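Local coordinates for DNA damage response protein Rtt109, putative (Neosartorya fumigata, PDB 5ZB9), which probably acetylates lysines of histone H3 with acetyl-CoA as donor, as part of the DNA damage response, at residues A31-V36 and L419-Y424; A58-P63 and E68-I73; F74-L79 and N117-F122; Y99-K104 and N154-V159; D433-F436 and H440-I443. All coordinates share one frame; numbering follows the deposited sequence. Where two conformers were deposited one is given.

Contact 1 of 5, residues A31-V36 and L419-Y424; sequences APSPCV and LSEEDY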
# COMPACT_ATOMS: atom_id res chain seq x y z
N ALA A 31 -5.04 16.93 -0.69
CA ALA A 31 -4.77 17.31 0.69
C ALA A 31 -5.52 16.36 1.58
O ALA A 31 -6.55 15.81 1.16
CB ALA A 31 -5.17 18.75 0.95
N PRO A 32 -5.02 16.13 2.80
CA PRO A 32 -5.71 15.24 3.74
C PRO A 32 -7.14 15.69 3.96
O PRO A 32 -7.37 16.87 4.22
CB PRO A 32 -4.89 15.35 5.03
CG PRO A 32 -3.56 15.85 4.60
CD PRO A 32 -3.78 16.69 3.37
N SER A 33 -8.09 14.78 3.83
CA SER A 33 -9.48 15.10 4.09
C SER A 33 -10.09 13.96 4.91
O SER A 33 -9.60 12.84 4.85
CB SER A 33 -10.24 15.32 2.79
OG SER A 33 -10.18 14.19 1.95
N PRO A 34 -11.13 14.27 5.69
CA PRO A 34 -11.73 13.26 6.56
C PRO A 34 -12.23 12.07 5.78
O PRO A 34 -12.70 12.24 4.66
CB PRO A 34 -12.90 14.01 7.21
CG PRO A 34 -12.52 15.44 7.14
CD PRO A 34 -11.81 15.57 5.83
N CYS A 35 -12.11 10.88 6.35
CA CYS A 35 -12.59 9.69 5.68
C CYS A 35 -13.15 8.72 6.71
O CYS A 35 -13.02 8.93 7.91
CB CYS A 35 -11.48 9.02 4.87
SG CYS A 35 -10.14 8.32 5.88
N VAL A 36 -13.78 7.66 6.21
CA VAL A 36 -14.28 6.60 7.07
C VAL A 36 -13.10 5.89 7.70
O VAL A 36 -12.08 5.69 7.04
CB VAL A 36 -15.15 5.60 6.27
CG1 VAL A 36 -15.62 4.47 7.17
CG2 VAL A 36 -16.33 6.31 5.61
N LEU A 419 -3.99 18.55 -5.79
CA LEU A 419 -5.31 18.80 -6.34
C LEU A 419 -6.39 18.68 -5.28
O LEU A 419 -6.21 18.01 -4.26
CB LEU A 419 -5.61 17.82 -7.47
CG LEU A 419 -4.57 17.82 -8.58
CD1 LEU A 419 -4.90 16.77 -9.63
CD2 LEU A 419 -4.49 19.21 -9.19
N SER A 420 -7.51 19.35 -5.52
CA SER A 420 -8.69 19.15 -4.71
C SER A 420 -9.14 17.70 -4.86
O SER A 420 -8.79 17.03 -5.84
CB SER A 420 -9.81 20.10 -5.14
OG SER A 420 -10.30 19.76 -6.43
N GLU A 421 -9.90 17.21 -3.89
CA GLU A 421 -10.47 15.88 -3.97
C GLU A 421 -11.17 15.65 -5.31
O GLU A 421 -11.01 14.60 -5.93
CB GLU A 421 -11.44 15.65 -2.82
CG GLU A 421 -12.14 14.31 -2.85
CD GLU A 421 -12.64 13.91 -1.48
OE1 GLU A 421 -12.03 14.35 -0.48
OE2 GLU A 421 -13.63 13.15 -1.41
N GLU A 422 -11.92 16.66 -5.74
CA GLU A 422 -12.65 16.61 -7.00
C GLU A 422 -11.72 16.51 -8.22
O GLU A 422 -11.93 15.69 -9.11
CB GLU A 422 -13.56 17.84 -7.12
CG GLU A 422 -14.33 17.94 -8.43
CD GLU A 422 -15.04 19.28 -8.59
OE1 GLU A 422 -16.23 19.28 -8.98
OE2 GLU A 422 -14.41 20.33 -8.33
N ASP A 423 -10.70 17.36 -8.25
CA ASP A 423 -9.77 17.38 -9.38
C ASP A 423 -8.89 16.14 -9.46
O ASP A 423 -8.54 15.69 -10.56
CB ASP A 423 -8.88 18.63 -9.30
CG ASP A 423 -9.65 19.90 -9.59
OD1 ASP A 423 -10.77 19.79 -10.12
OD2 ASP A 423 -9.13 21.00 -9.29
N TYR A 424 -8.52 15.60 -8.30
CA TYR A 424 -7.74 14.37 -8.26
C TYR A 424 -8.52 13.22 -8.89
O TYR A 424 -8.00 12.52 -9.77
CB TYR A 424 -7.34 14.03 -6.81
CG TYR A 424 -6.55 12.75 -6.68
CD1 TYR A 424 -5.16 12.75 -6.72
CD2 TYR A 424 -7.20 11.53 -6.53
CE1 TYR A 424 -4.44 11.57 -6.61
CE2 TYR A 424 -6.49 10.35 -6.42
CZ TYR A 424 -5.11 10.37 -6.46
OH TYR A 424 -4.41 9.20 -6.34
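Ala-31 N lies 3.9 Å from Leu-419 O where the end of strand 22-35 runs past the start of helix 421-432, and the nearest CA atoms, those of Ala-31 and Ser-420, are 6.9 Å apart. No backbone hydrogen bond joins the two segments, and the surface they bury is small, 87 Å² in all. One polar link carries the contact: Ser-33 OG donates to Glu-421 OE1 at 3.1 Å and meets that oxygen nearly along its C-O axis. Ser-33 sends its CB toward the helix, with OG held between the backbone N and the carbonyl carbon (chi1 58°). The CB of Glu-421 leaves the helix to one side of the strand, but its CG stands opposite the backbone N (chi1 177°) and the chain stays extended beyond it, which carries the carboxylate over to the serine. Both side chains are at the protein surface, Ser-33 partly and Glu-421 well exposed, so water can probably compete for this bond. The helix start has its own fastening. Ser-420 is the N-cap residue, its OG accepting from Asp-423 N at 3.0 Å with an angle of 160° at the hydrogen, and Tyr-424 N bonds to Ser-420 O as the first turn closes. Ser-33 and Cys-35 pair through their backbones with Cys-52 and Thr-50 of strand 50-61, while Leu-419 is bonded through its backbone to Ser-29. The short strand 417-419 runs parallel to strand 22-35 before the chain turns into helix 421-432, whose Tyr-424 packs on Ile-28, Asn-54 and Phe-56 of the sheet.

Contact 2 of 5, residues A58-P63 and E68-I73; sequences AVSISP and ESEVII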
# COMPACT_ATOMS: atom_id res chain seq x y z
N ALA A 58 2.61 8.64 -11.89
CA ALA A 58 2.71 8.11 -13.25
C ALA A 58 4.14 8.25 -13.74
O ALA A 58 4.78 9.29 -13.57
CB ALA A 58 1.75 8.84 -14.18
N VAL A 59 4.64 7.18 -14.33
CA VAL A 59 6.00 7.17 -14.82
C VAL A 59 5.98 6.92 -16.32
O VAL A 59 5.33 5.99 -16.78
CB VAL A 59 6.87 6.12 -14.12
CG1 VAL A 59 8.31 6.20 -14.61
CG2 VAL A 59 6.81 6.30 -12.60
N SER A 60 6.68 7.76 -17.06
CA SER A 60 6.70 7.63 -18.51
C SER A 60 8.12 7.66 -19.03
O SER A 60 9.05 8.06 -18.33
CB SER A 60 5.85 8.72 -19.17
OG SER A 60 6.24 10.01 -18.71
N ILE A 61 8.27 7.22 -20.27
CA ILE A 61 9.53 7.30 -20.97
C ILE A 61 9.33 8.01 -22.30
O ILE A 61 8.21 8.06 -22.82
CB ILE A 61 10.12 5.91 -21.22
CG1 ILE A 61 9.13 5.06 -22.00
CG2 ILE A 61 10.48 5.26 -19.90
CD1 ILE A 61 9.69 3.75 -22.46
N SER A 62 10.40 8.55 -22.85
CA SER A 62 10.39 9.13 -24.19
C SER A 62 11.08 8.18 -25.17
O SER A 62 12.30 8.04 -25.12
CB SER A 62 11.08 10.50 -24.20
OG SER A 62 10.48 11.40 -23.27
N PRO A 63 10.31 7.53 -26.05
CA PRO A 63 10.88 6.59 -27.03
C PRO A 63 11.94 7.25 -27.91
O PRO A 63 12.87 6.59 -28.39
CB PRO A 63 9.67 6.15 -27.86
CG PRO A 63 8.48 6.46 -27.01
CD PRO A 63 8.85 7.67 -26.21
N GLU A 68 8.55 15.57 -27.85
CA GLU A 68 7.48 15.70 -26.86
C GLU A 68 6.89 14.33 -26.53
O GLU A 68 6.20 14.17 -25.52
CB GLU A 68 6.39 16.63 -27.39
CG GLU A 68 5.47 17.20 -26.32
CD GLU A 68 4.46 18.19 -26.89
OE1 GLU A 68 4.38 18.33 -28.13
OE2 GLU A 68 3.75 18.84 -26.09
N SER A 69 7.18 13.35 -27.39
CA SER A 69 6.64 12.00 -27.28
C SER A 69 6.97 11.33 -25.95
O SER A 69 8.13 10.98 -25.68
CB SER A 69 7.14 11.14 -28.44
OG SER A 69 8.56 11.08 -28.44
N GLU A 70 5.96 11.16 -25.11
CA GLU A 70 6.08 10.36 -23.90
C GLU A 70 5.12 9.18 -23.98
O GLU A 70 4.04 9.30 -24.57
CB GLU A 70 5.77 11.19 -22.65
CG GLU A 70 6.82 12.20 -22.27
CD GLU A 70 6.44 12.96 -21.00
OE1 GLU A 70 5.79 12.35 -20.12
OE2 GLU A 70 6.77 14.16 -20.90
N VAL A 71 5.49 8.05 -23.39
CA VAL A 71 4.49 7.02 -23.13
C VAL A 71 4.57 6.54 -21.68
O VAL A 71 5.64 6.20 -21.17
CB VAL A 71 4.60 5.83 -24.11
CG1 VAL A 71 5.93 5.10 -23.97
CG2 VAL A 71 3.43 4.87 -23.90
N ILE A 72 3.43 6.56 -21.00
CA ILE A 72 3.34 6.07 -19.64
C ILE A 72 3.67 4.58 -19.58
O ILE A 72 3.14 3.79 -20.35
CB ILE A 72 1.94 6.31 -19.06
CG1 ILE A 72 1.74 7.79 -18.77
CG2 ILE A 72 1.73 5.49 -17.80
CD1 ILE A 72 0.33 8.13 -18.35
N ILE A 73 4.55 4.19 -18.66
CA ILE A 73 4.90 2.78 -18.51
C ILE A 73 4.39 2.18 -17.20
O ILE A 73 4.33 0.96 -17.07
CB ILE A 73 6.41 2.57 -18.58
CG1 ILE A 73 7.10 3.33 -17.45
CG2 ILE A 73 6.94 2.99 -19.94
CD1 ILE A 73 8.49 2.83 -17.15
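Ser-60 holds OG between its backbone N and carbonyl carbon (chi1 53°), while Glu-70 keeps CG opposite its own carbonyl carbon (chi1 -72°) and runs extended from there; together these torsions bring OG to Glu-70 OE1, 2.8 Å away. The hydroxyl donates from above the carboxylate plane, 36° out of it. The same carboxylate is held more strongly from outside the hairpin, by salt bridges from Arg-26 to OE1 and from Arg-465 to OE2. The backbones pair antiparallel. Ile-61 and Val-71 form the hydrogen-bonded pair, with Ile-61 N to Val-71 O at 3.0 Å and Val-71 N to Ile-61 O at 2.8 Å, and Ser-60 with Ile-72 the non-hydrogen-bonded one. Further along, Ile-73 N reaches Val-59 O at 2.7 Å. On the face that carries Ile-61 and Val-71, these two side chains lie side by side, CG1 to CG1 3.8 Å. Ile-73 crosses Ile-61 at about a right angle, its CG2 3.7 Å from Ile-61 CG1, and its side chain lies about 4 Å from that of Leu-112, which binds CoA in another structure of this protein. The contact thus joins strands 50-61 and 71-82 as a beta hairpin with an aliphatic face. Beside Ser-60, a buried glutamate meets two arginines and a serine hydroxyl, an environment that would be expected to keep it ionised.

Contact 3 of 5, residues F74-L79 and N117-F122; sequences FGIEVL and NAFLSF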
# COMPACT_ATOMS: atom_id res chain seq x y z
N PHE A 74 4.02 3.02 -16.25
CA PHE A 74 3.67 2.52 -14.93
C PHE A 74 2.85 3.53 -14.16
O PHE A 74 3.08 4.73 -14.26
CB PHE A 74 4.94 2.18 -14.15
CG PHE A 74 4.69 1.47 -12.85
CD1 PHE A 74 4.17 0.18 -12.84
CD2 PHE A 74 4.98 2.07 -11.64
CE1 PHE A 74 3.93 -0.50 -11.64
CE2 PHE A 74 4.76 1.41 -10.44
CZ PHE A 74 4.23 0.12 -10.44
N GLY A 75 1.88 3.04 -13.40
CA GLY A 75 1.08 3.89 -12.55
C GLY A 75 0.87 3.25 -11.19
O GLY A 75 0.55 2.06 -11.10
N ILE A 76 1.05 4.02 -10.13
CA ILE A 76 0.83 3.48 -8.80
C ILE A 76 0.10 4.49 -7.93
O ILE A 76 0.52 5.64 -7.80
CB ILE A 76 2.16 3.03 -8.13
CG1 ILE A 76 1.91 2.55 -6.71
CG2 ILE A 76 3.22 4.13 -8.17
CD1 ILE A 76 3.11 1.87 -6.11
N GLU A 77 -1.03 4.05 -7.35
CA GLU A 77 -1.77 4.89 -6.42
C GLU A 77 -1.55 4.41 -5.01
O GLU A 77 -1.61 3.21 -4.73
CB GLU A 77 -3.26 4.90 -6.74
CG GLU A 77 -4.05 5.84 -5.82
CD GLU A 77 -5.54 5.89 -6.13
OE1 GLU A 77 -6.05 6.99 -6.44
OE2 GLU A 77 -6.21 4.84 -6.06
N VAL A 78 -1.28 5.35 -4.11
CA VAL A 78 -1.07 5.03 -2.71
C VAL A 78 -1.93 5.93 -1.83
O VAL A 78 -1.90 7.14 -1.98
CB VAL A 78 0.39 5.20 -2.31
CG1 VAL A 78 0.58 4.78 -0.88
CG2 VAL A 78 1.30 4.42 -3.24
N LEU A 79 -2.69 5.33 -0.92
CA LEU A 79 -3.50 6.09 0.02
C LEU A 79 -2.83 6.16 1.38
O LEU A 79 -2.45 5.13 1.95
CB LEU A 79 -4.89 5.47 0.15
CG LEU A 79 -5.59 5.05 -1.15
CD1 LEU A 79 -6.90 4.34 -0.83
CD2 LEU A 79 -5.82 6.25 -2.06
N ASN A 117 9.31 0.61 -4.92
CA ASN A 117 10.14 0.67 -3.72
C ASN A 117 10.46 2.13 -3.35
O ASN A 117 10.27 2.56 -2.21
CB ASN A 117 11.42 -0.15 -3.98
CG ASN A 117 12.32 -0.30 -2.76
OD1 ASN A 117 12.33 0.52 -1.86
ND2 ASN A 117 13.10 -1.37 -2.76
N ALA A 118 10.94 2.88 -4.33
CA ALA A 118 11.34 4.27 -4.12
C ALA A 118 10.16 5.14 -3.72
O ALA A 118 10.28 5.96 -2.82
CB ALA A 118 12.01 4.82 -5.38
N PHE A 119 9.03 4.97 -4.40
CA PHE A 119 7.82 5.74 -4.10
C PHE A 119 7.31 5.46 -2.68
O PHE A 119 7.03 6.40 -1.92
CB PHE A 119 6.73 5.44 -5.14
CG PHE A 119 5.57 6.40 -5.10
CD1 PHE A 119 5.78 7.77 -5.00
CD2 PHE A 119 4.26 5.94 -5.19
CE1 PHE A 119 4.70 8.66 -4.97
CE2 PHE A 119 3.19 6.81 -5.16
CZ PHE A 119 3.41 8.17 -5.05
N LEU A 120 7.21 4.19 -2.30
CA LEU A 120 6.81 3.82 -0.95
C LEU A 120 7.81 4.34 0.10
O LEU A 120 7.41 4.93 1.10
CB LEU A 120 6.66 2.31 -0.82
CG LEU A 120 5.48 1.70 -1.59
CD1 LEU A 120 5.45 0.19 -1.47
CD2 LEU A 120 4.17 2.28 -1.07
N SER A 121 9.10 4.12 -0.15
CA SER A 121 10.16 4.67 0.70
C SER A 121 9.97 6.16 0.92
O SER A 121 10.04 6.65 2.04
CB SER A 121 11.53 4.42 0.09
OG SER A 121 12.28 3.50 0.87
N PHE A 122 9.74 6.87 -0.18
CA PHE A 122 9.53 8.30 -0.15
C PHE A 122 8.36 8.68 0.75
O PHE A 122 8.48 9.58 1.58
CB PHE A 122 9.29 8.82 -1.57
CG PHE A 122 8.88 10.25 -1.63
CD1 PHE A 122 9.81 11.26 -1.44
CD2 PHE A 122 7.57 10.60 -1.91
CE1 PHE A 122 9.43 12.59 -1.50
CE2 PHE A 122 7.20 11.92 -1.97
CZ PHE A 122 8.13 12.92 -1.77
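Phe-119 reaches from helix 111-127 to the strand and takes the largest share of the buried surface, 68 Å², with Ile-76 and Val-78 next at 45 and 43 Å². With CG opposite the backbone N (chi1 -167°), the ring extends toward the strand, and one of its sides, CD2 and CE2, makes both contacts. Ile-76 CG2 lies 3.6 Å from Phe-119 CD2, and Val-78 CG2 lies 3.6 Å from Phe-119 CE2. Both methyls approach obliquely to the ring plane, and each aliphatic side chain slides past the phenylalanine in the opposite direction. Val-78 also uses CG2 for Leu-120, meeting its CD2 at 4.2 Å, so this one methyl serves two helix residues. Ile-76 and Val-78 are two residues apart on strand 71-82 and both point toward the helix; Glu-77, between them, points away and is bound by Lys-93, Ser-92 and Tyr-424. The helix packs against the sheet with a short-segment axis separation of 10.4 Å and an angle of only 23° between directions, a nearly parallel alpha/beta packing. His-27 meets the Phe-119 ring edge-to-face, and Leu-57 of strand 50-61 touches it too. Ile-76 lies about 4 Å, side chain to side chain, from Ala-94, which contacts CoA in a ligand-bound structure of this protein. No hydrogen bond crosses between the segments: the join is buried and wholly apolar, and rests on methyls against one aromatic ring and against the leucine.

Contact 4 of 5, residues Y99-K104 and N154-V159; sequences YLHLLK and NPEKHV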
# COMPACT_ATOMS: atom_id res chain seq x y z
N TYR A 99 4.73 -0.88 -22.33
CA TYR A 99 5.53 -0.14 -23.31
C TYR A 99 6.93 0.19 -22.83
O TYR A 99 7.67 0.92 -23.48
CB TYR A 99 4.79 1.13 -23.73
CG TYR A 99 3.51 0.79 -24.44
CD1 TYR A 99 3.53 0.27 -25.73
CD2 TYR A 99 2.28 0.93 -23.81
CE1 TYR A 99 2.36 -0.08 -26.38
CE2 TYR A 99 1.11 0.59 -24.46
CZ TYR A 99 1.16 0.08 -25.74
OH TYR A 99 -0.01 -0.26 -26.39
N LEU A 100 7.31 -0.38 -21.68
CA LEU A 100 8.64 -0.17 -21.13
C LEU A 100 9.73 -0.62 -22.10
O LEU A 100 10.85 -0.10 -22.06
CB LEU A 100 8.78 -0.90 -19.80
CG LEU A 100 10.14 -0.87 -19.11
CD1 LEU A 100 10.61 0.56 -18.89
CD2 LEU A 100 10.09 -1.64 -17.80
N HIS A 101 9.41 -1.59 -22.96
CA HIS A 101 10.39 -2.12 -23.91
C HIS A 101 10.86 -1.07 -24.93
O HIS A 101 11.93 -1.21 -25.52
CB HIS A 101 9.82 -3.34 -24.64
CG HIS A 101 8.68 -3.03 -25.55
ND1 HIS A 101 7.38 -2.96 -25.12
CD2 HIS A 101 8.65 -2.78 -26.88
CE1 HIS A 101 6.59 -2.66 -26.14
NE2 HIS A 101 7.34 -2.56 -27.23
N LEU A 102 10.07 -0.01 -25.12
CA LEU A 102 10.44 1.07 -26.02
C LEU A 102 11.56 1.94 -25.46
O LEU A 102 11.96 2.93 -26.08
CB LEU A 102 9.24 1.94 -26.34
CG LEU A 102 8.06 1.22 -26.97
CD1 LEU A 102 6.90 2.18 -27.16
CD2 LEU A 102 8.48 0.59 -28.29
N LEU A 103 12.05 1.58 -24.28
CA LEU A 103 13.12 2.34 -23.65
C LEU A 103 14.46 1.80 -24.09
O LEU A 103 14.86 0.70 -23.69
CB LEU A 103 13.00 2.30 -22.13
CG LEU A 103 13.99 3.21 -21.40
CD1 LEU A 103 13.84 4.66 -21.86
CD2 LEU A 103 13.78 3.10 -19.90
N LYS A 104 15.16 2.58 -24.91
CA LYS A 104 16.47 2.20 -25.42
C LYS A 104 17.45 1.89 -24.28
O LYS A 104 17.64 2.70 -23.38
CB LYS A 104 17.03 3.31 -26.31
CG LYS A 104 16.14 3.67 -27.50
CD LYS A 104 16.81 4.70 -28.40
CE LYS A 104 16.02 4.93 -29.68
NZ LYS A 104 14.68 5.53 -29.43
N ASN A 154 -2.07 -5.25 -25.45
CA ASN A 154 -0.68 -5.04 -25.88
C ASN A 154 0.13 -6.31 -25.63
O ASN A 154 0.39 -6.67 -24.49
CB ASN A 154 -0.07 -3.84 -25.15
CG ASN A 154 1.45 -3.73 -25.34
OD1 ASN A 154 2.01 -4.28 -26.29
ND2 ASN A 154 2.11 -3.02 -24.43
N PRO A 155 0.55 -6.98 -26.72
CA PRO A 155 1.27 -8.25 -26.66
C PRO A 155 2.58 -8.17 -25.87
O PRO A 155 3.16 -9.20 -25.54
CB PRO A 155 1.55 -8.57 -28.13
CG PRO A 155 0.54 -7.78 -28.90
CD PRO A 155 0.35 -6.53 -28.11
N GLU A 156 3.02 -6.95 -25.56
CA GLU A 156 4.28 -6.75 -24.87
C GLU A 156 4.11 -6.60 -23.36
O GLU A 156 5.09 -6.60 -22.62
CB GLU A 156 4.99 -5.53 -25.44
CG GLU A 156 5.42 -5.70 -26.88
CD GLU A 156 6.40 -6.84 -27.04
OE1 GLU A 156 7.39 -6.88 -26.27
OE2 GLU A 156 6.17 -7.71 -27.91
N LYS A 157 2.87 -6.48 -22.92
CA LYS A 157 2.58 -6.38 -21.49
C LYS A 157 2.62 -7.76 -20.86
O LYS A 157 1.81 -8.62 -21.18
CB LYS A 157 1.22 -5.73 -21.25
CG LYS A 157 0.85 -5.59 -19.79
CD LYS A 157 -0.47 -4.87 -19.61
CE LYS A 157 -0.75 -4.60 -18.14
NZ LYS A 157 -2.03 -3.84 -17.96
N HIS A 158 3.58 -7.97 -19.96
CA HIS A 158 3.71 -9.25 -19.28
C HIS A 158 3.21 -9.16 -17.85
O HIS A 158 3.75 -8.41 -17.04
CB HIS A 158 5.16 -9.74 -19.32
CG HIS A 158 5.61 -10.17 -20.68
ND1 HIS A 158 4.73 -10.47 -21.70
CD2 HIS A 158 6.85 -10.35 -21.19
CE1 HIS A 158 5.41 -10.81 -22.78
NE2 HIS A 158 6.70 -10.75 -22.49
N VAL A 159 2.16 -9.93 -17.55
CA VAL A 159 1.53 -9.93 -16.24
C VAL A 159 1.90 -11.18 -15.45
O VAL A 159 2.12 -12.25 -16.02
CB VAL A 159 -0.02 -9.82 -16.36
CG1 VAL A 159 -0.68 -9.66 -15.00
CG2 VAL A 159 -0.38 -8.65 -17.27
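Asn-154 lays its amide over one face of the Tyr-99 ring, with ND2 3.4 Å above the plane and over the ring centre. The amide and ring planes are only 12° apart, so the two flat groups stack almost parallel. Beside them Glu-156 lies over one face of the His-101 imidazole, the two side chains crossing at about a right angle: its CG is 3.3 Å from His-101 CE1, and the bend at chi2 (-61°) folds the carboxylate back so that OE1 lies 4.0 Å above the ring centre. Leu-102 CG covers the opposite face. No hydrogen bond crosses between the segments, and what holds the asparagine is nearby. Asn-154 OD1 accepts from Glu-156 N at 2.9 Å, forming an Asx turn, inside a type I beta turn from Asn-154 to Lys-157, while ND2 donates to Thr-97 O. The tyrosine is fixed at its far end by a hydrogen bond from OH to Phe-436 O. His-158, just after the turn, binds CoA in another structure of this protein. The contact therefore ties the loop between strand 86-96 and helix 111-127 to the one between strand 133-140 and helix 162-177, with Tyr-99 resting on Ala-442 of helix 439-457 and Val-71 of strand 71-82.

Contact 5 of 5, residues D433-F436 and H440-I443; sequences DQDF and HKAI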
# COMPACT_ATOMS: atom_id res chain seq x y z
N ASP A 433 -10.17 6.65 -18.74
CA ASP A 433 -10.97 6.78 -19.96
C ASP A 433 -10.14 6.77 -21.25
O ASP A 433 -10.69 6.96 -22.33
CB ASP A 433 -11.79 8.07 -19.93
CG ASP A 433 -12.86 8.06 -18.85
OD1 ASP A 433 -13.19 6.96 -18.33
OD2 ASP A 433 -13.37 9.15 -18.51
N GLN A 434 -8.83 6.56 -21.14
CA GLN A 434 -7.97 6.63 -22.32
C GLN A 434 -7.72 5.25 -22.91
O GLN A 434 -8.26 4.26 -22.44
CB GLN A 434 -6.65 7.32 -21.99
CG GLN A 434 -6.83 8.70 -21.39
CD GLN A 434 -7.63 9.62 -22.29
OE1 GLN A 434 -7.33 9.77 -23.47
NE2 GLN A 434 -8.65 10.26 -21.73
N ASP A 435 -6.88 5.20 -23.94
CA ASP A 435 -6.62 3.96 -24.65
C ASP A 435 -5.12 3.66 -24.72
O ASP A 435 -4.31 4.54 -25.00
CB ASP A 435 -7.22 3.99 -26.05
CG ASP A 435 -8.74 3.86 -26.04
OD1 ASP A 435 -9.29 3.35 -25.04
OD2 ASP A 435 -9.39 4.26 -27.03
N PHE A 436 -4.76 2.41 -24.45
CA PHE A 436 -3.35 2.02 -24.43
C PHE A 436 -3.10 0.73 -25.21
O PHE A 436 -2.07 0.08 -25.03
CB PHE A 436 -2.85 1.88 -22.98
CG PHE A 436 -2.89 3.17 -22.21
CD1 PHE A 436 -4.02 3.53 -21.49
CD2 PHE A 436 -1.81 4.04 -22.23
CE1 PHE A 436 -4.07 4.72 -20.80
CE2 PHE A 436 -1.85 5.24 -21.55
CZ PHE A 436 -2.98 5.58 -20.83
N HIS A 440 0.91 3.84 -30.63
CA HIS A 440 0.49 5.16 -31.06
C HIS A 440 -0.65 5.71 -30.20
O HIS A 440 -0.65 6.89 -29.86
CB HIS A 440 0.08 5.15 -32.54
CG HIS A 440 1.22 4.89 -33.47
ND1 HIS A 440 1.04 4.67 -34.82
CD2 HIS A 440 2.55 4.81 -33.25
CE1 HIS A 440 2.22 4.47 -35.39
NE2 HIS A 440 3.15 4.55 -34.45
N LYS A 441 -1.60 4.86 -29.84
CA LYS A 441 -2.72 5.28 -29.01
C LYS A 441 -2.28 5.61 -27.58
O LYS A 441 -2.80 6.55 -26.97
CB LYS A 441 -3.81 4.21 -29.00
CG LYS A 441 -4.32 3.86 -30.39
CD LYS A 441 -5.28 2.67 -30.37
CE LYS A 441 -6.68 3.09 -30.84
NZ LYS A 441 -7.21 4.23 -30.05
N ALA A 442 -1.33 4.84 -27.06
CA ALA A 442 -0.83 5.06 -25.70
C ALA A 442 -0.02 6.36 -25.62
O ALA A 442 -0.14 7.12 -24.65
CB ALA A 442 0.02 3.87 -25.25
N ILE A 443 0.80 6.61 -26.63
CA ILE A 443 1.54 7.86 -26.71
C ILE A 443 0.60 9.05 -26.74
O ILE A 443 0.86 10.09 -26.13
CB ILE A 443 2.46 7.89 -27.94
CG1 ILE A 443 3.64 6.94 -27.72
CG2 ILE A 443 2.97 9.29 -28.20
CD1 ILE A 443 4.57 6.83 -28.91
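Phe-436 lays one side of its ring against Ala-442, CD2 lying 3.5 Å from the alanine CB, which comes in obliquely to the ring. The phenylalanine CB itself points away from the helix; with CG opposite the carbonyl carbon and beside the backbone N (chi1 -63°), the ring swings back to it. The same ring meets Phe-148 edge-to-face and touches Ser-151, so it is wedged between helix 439-457 and a loop. Ala-442 is buried, and its backbone lies close to the loop: the CA atoms of Phe-436 and Ala-442 are 4.1 Å apart, and Ala-442 CA sends a CH toward Asp-435 O at 3.6 Å. This is the loop connecting two consecutive helices, in which the chain leaves helix 421-432, passes through 433-436 and folds back beside the first turns of helix 439-457. Two carbonyl oxygens face each other there, Asp-435 O and Lys-441 O at 3.2 Å, and as both are acceptors nothing bonds between them. Ser-445 OG, from the next helical turn, lies within hydrogen-bonding reach of both, its single proton shared or going to one of them. Farther out, the exposed Asp-435 and Lys-441 lie side by side, pointing the same way, with the lysine chain bent at chi3 and chi4. Between them runs a long salt bridge, OD2 to NZ 3.7 Å, that is doubtful because it rests on one of two conformers of Asp-435.

How the contacts relate
Contacts 1, 2 and 3 all reach one mixed sheet. Contact 2 pairs strands 50-61 and 71-82, and contact 3 continues along strand 71-82; the centres of contacts 2 and 3 are 17 Å apart. Contact 1 sits at strand 22-35, and the centres of contacts 1 and 2 are 27 Å apart. Contacts 1 and 3 touch. Contacts 2, 4 and 5 gather at one end, centres 12 to 14 Å apart, and touch one another. Along the chain contacts 2, 3 and 4 are nested within the loop closed by contact 1; contact 5 follows it. Contacts 3 and 4 alternate their segments, and with contact 2 lie near residues that bind CoA in another structure of the protein, while the C-terminal helices tie back onto that sheet.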